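Local coordinates for aldehyde dehydrogenase (Bartonella henselae, PDB 3I44), which probably oxidises aldehydes to the corresponding carboxylic acids with NAD(P)+ as the electron acceptor, as other members of the aldehyde dehydrogenase family do, at residues Gly89-Ile94 / Lys181-Leu186. The protein carries 1 engineered substitution. Residues are numbered along the deposited sequence; the frame is centred on the assembly and turned at random.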
ATOM      1  N   GLY A  89      -3.951  27.698   7.177  1.00 23.39           N
ATOM      2  CA  GLY A  89      -4.337  28.653   8.221  1.00 23.56           C
ATOM      3  C   GLY A  89      -4.973  27.948   9.414  1.00 23.68           C
ATOM      4  O   GLY A  89      -4.725  28.329  10.565  1.00 23.38           O
ATOM      5  N   PHE A  90      -5.791  26.922   9.162  1.00 22.97           N
ATOM      6  CA  PHE A  90      -6.309  26.137  10.283  1.00 23.09           C
ATOM      7  C   PHE A  90      -5.215  25.406  11.058  1.00 21.94           C
ATOM      8  O   PHE A  90      -5.254  25.340  12.279  1.00 21.37           O
ATOM      9  CB  PHE A  90      -7.367  25.130   9.842  1.00 23.01           C
ATOM     10  CG  PHE A  90      -8.725  25.747   9.617  1.00 24.55           C
ATOM     11  CD1 PHE A  90      -9.485  26.208  10.704  1.00 23.91           C
ATOM     12  CD2 PHE A  90      -9.248  25.848   8.335  1.00 26.12           C
ATOM     13  CE1 PHE A  90     -10.733  26.777  10.506  1.00 25.57           C
ATOM     14  CE2 PHE A  90     -10.515  26.413   8.126  1.00 27.01           C
ATOM     15  CZ  PHE A  90     -11.259  26.864   9.208  1.00 26.93           C
ATOM     16  N   VAL A  91      -4.269  24.828  10.345  1.00 22.05           N
ATOM     17  CA  VAL A  91      -3.156  24.110  10.996  1.00 21.87           C
ATOM     18  C   VAL A  91      -2.249  25.050  11.810  1.00 21.52           C
ATOM     19  O   VAL A  91      -1.803  24.719  12.905  1.00 20.48           O
ATOM     20  CB  VAL A  91      -2.371  23.298   9.961  1.00 22.43           C
ATOM     21  CG1 VAL A  91      -1.034  22.710  10.573  1.00 21.70           C
ATOM     22  CG2 VAL A  91      -3.301  22.195   9.438  1.00 21.14           C
ATOM     23  N   GLU A  92      -2.039  26.256  11.308  1.00 21.26           N
ATOM     24  CA  GLU A  92      -1.296  27.253  12.095  1.00 20.95           C
ATOM     25  C   GLU A  92      -2.049  27.637  13.357  1.00 20.56           C
ATOM     26  O   GLU A  92      -1.454  27.792  14.419  1.00 20.26           O
ATOM     27  CB  GLU A  92      -0.870  28.437  11.204  1.00 20.81           C
ATOM     28  CG  GLU A  92       0.187  27.949  10.114  1.00 21.55           C
ATOM     29  CD  GLU A  92       0.902  29.110   9.388  1.00 24.68           C
ATOM     30  OE1 GLU A  92       0.429  30.285   9.513  1.00 21.33           O
ATOM     31  OE2 GLU A  92       1.945  28.855   8.720  1.00 22.30           O
ATOM     32  N   LYS A  93      -3.363  27.764  13.248  1.00 21.17           N
ATOM     33  CA  LYS A  93      -4.206  28.060  14.399  1.00 21.84           C
ATOM     34  C   LYS A  93      -4.185  26.905  15.422  1.00 21.75           C
ATOM     35  O   LYS A  93      -4.058  27.120  16.629  1.00 21.78           O
ATOM     36  CB  LYS A  93      -5.635  28.352  13.934  1.00 22.13           C
ATOM     37  CG  LYS A  93      -6.582  28.885  15.045  1.00 25.79           C
ATOM     38  CD  LYS A  93      -5.867  29.993  15.851  1.00 30.64           C
ATOM     39  CE  LYS A  93      -6.726  31.174  16.187  1.00 34.81           C
ATOM     40  NZ  LYS A  93      -5.849  32.393  16.324  1.00 36.43           N
ATOM     41  N   ILE A  94      -4.226  25.675  14.920  1.00 21.65           N
ATOM     42  CA  ILE A  94      -4.139  24.510  15.768  1.00 20.59           C
ATOM     43  C   ILE A  94      -2.812  24.533  16.544  1.00 20.21           C
ATOM     44  O   ILE A  94      -2.801  24.290  17.726  1.00 21.30           O
ATOM     45  CB  ILE A  94      -4.278  23.222  14.937  1.00 20.60           C
ATOM     46  CG1 ILE A  94      -5.745  23.034  14.487  1.00 21.51           C
ATOM     47  CG2 ILE A  94      -3.732  21.983  15.745  1.00 18.25           C
ATOM     48  CD1 ILE A  94      -5.919  21.888  13.396  1.00 22.59           C
ATOM     49  N   LYS A 181      -1.032  11.812  12.172  1.00 18.44           N
ATOM     50  CA  LYS A 181      -2.137  11.382  11.353  1.00 18.21           C
ATOM     51  C   LYS A 181      -3.111  12.499  11.033  1.00 18.50           C
ATOM     52  O   LYS A 181      -3.497  12.631   9.902  1.00 18.78           O
ATOM     53  CB  LYS A 181      -2.875  10.225  12.024  1.00 18.26           C
ATOM     54  CG  LYS A 181      -1.986   8.985  12.180  1.00 18.84           C
ATOM     55  CD  LYS A 181      -2.813   7.809  12.709  1.00 19.55           C
ATOM     56  CE  LYS A 181      -1.915   6.694  13.176  1.00 18.24           C
ATOM     57  NZ  LYS A 181      -1.172   6.021  12.037  1.00 18.45           N
ATOM     58  N   VAL A 182      -3.507  13.293  12.021  1.00 18.25           N
ATOM     59  CA  VAL A 182      -4.599  14.245  11.816  1.00 18.54           C
ATOM     60  C   VAL A 182      -4.156  15.437  10.950  1.00 19.00           C
ATOM     61  O   VAL A 182      -4.914  15.918  10.127  1.00 19.55           O
ATOM     62  CB  VAL A 182      -5.137  14.779  13.154  1.00 17.33           C
ATOM     63  CG1 VAL A 182      -6.080  15.938  12.918  1.00 18.16           C
ATOM     64  CG2 VAL A 182      -5.821  13.642  13.950  1.00 16.81           C
ATOM     65  N   ILE A 183      -2.944  15.937  11.176  1.00 19.58           N
ATOM     66  CA  ILE A 183      -2.445  17.099  10.442  1.00 18.92           C
ATOM     67  C   ILE A 183      -2.307  16.838   8.944  1.00 18.30           C
ATOM     68  O   ILE A 183      -2.785  17.633   8.176  1.00 17.22           O
ATOM     69  CB  ILE A 183      -1.132  17.666  11.059  1.00 18.89           C
ATOM     70  CG1 ILE A 183      -1.370  18.064  12.518  1.00 19.56           C
ATOM     71  CG2 ILE A 183      -0.584  18.827  10.223  1.00 20.21           C
ATOM     72  CD1 ILE A 183      -2.455  19.176  12.774  1.00 18.17           C
ATOM     73  N   PRO A 184      -1.653  15.738   8.506  1.00 18.53           N
ATOM     74  CA  PRO A 184      -1.565  15.584   7.038  1.00 18.93           C
ATOM     75  C   PRO A 184      -2.939  15.286   6.392  1.00 20.41           C
ATOM     76  O   PRO A 184      -3.175  15.668   5.235  1.00 20.50           O
ATOM     77  CB  PRO A 184      -0.557  14.435   6.848  1.00 18.80           C
ATOM     78  CG  PRO A 184      -0.544  13.707   8.146  1.00 18.80           C
ATOM     79  CD  PRO A 184      -0.810  14.756   9.205  1.00 19.67           C
ATOM     80  N   ALA A 185      -3.862  14.684   7.159  1.00 20.22           N
ATOM     81  CA  ALA A 185      -5.207  14.395   6.652  1.00 20.41           C
ATOM     82  C   ALA A 185      -5.975  15.709   6.435  1.00 20.38           C
ATOM     83  O   ALA A 185      -6.624  15.891   5.411  1.00 21.16           O
ATOM     84  CB  ALA A 185      -5.976  13.427   7.615  1.00 19.83           C
ATOM     85  N   LEU A 186      -5.879  16.624   7.389  1.00 20.45           N
ATOM     86  CA  LEU A 186      -6.369  17.995   7.207  1.00 20.55           C
ATOM     87  C   LEU A 186      -5.793  18.653   5.942  1.00 20.60           C
ATOM     88  O   LEU A 186      -6.535  19.099   5.051  1.00 21.07           O
ATOM     89  CB  LEU A 186      -6.076  18.823   8.457  1.00 20.88           C
ATOM     90  CG  LEU A 186      -6.924  18.417   9.684  1.00 20.91           C
ATOM     91  CD1 LEU A 186      -6.484  19.206  10.939  1.00 18.56           C
ATOM     92  CD2 LEU A 186      -8.463  18.511   9.390  1.00 20.95           C
TER
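V91 and I94 of helix 84-100 pack against I183 and L186 of helix 174-188, each pair spaced by three residues and so lying on one face of its helix. The contact between the segments is wholly apolar and buries 187 Å². V91 and I183 meet at a slant, methyl on methyl: V91 CG1 lies 3.9 Å from I183 CG2. Both methyls stand opposite the backbone N of their own residue (chi1 171° for V91), and V91 CG2, beside the backbone N, makes a looser contact with L186 CB at 4.5 Å. I94 and L186 extend toward each other tip to tip, and I94 CD1 approaches L186 CD1 to 3.7 Å. The extended chain of I94, chi2 169°, carries CD1 out to this meeting, while its CG2 branch faces I183 CD1 at 4.3 Å. The two segments run nearly antiparallel, at 156°, with their axes 10.6 Å apart. In the aldehyde dehydrogenase fold this joins a helix of the N-terminal part of the chain to the helix that links the parallel strands 156-168 and 191-195 in a right-handed beta-alpha-beta crossover of the Rossmann-like, probably cofactor-binding domain. Helix 174-188 is kinked at P184, whose ring nitrogen has no hydrogen to give to the preceding turn; the CB of P184 points away from segment 89-94, and its side chain touches F135. Helix 117-141 flanks the contact, with I132 against V91 and F135 against I183. Beyond the other pair, A214 and L211 touch I94, and V220 and M192 touch L186.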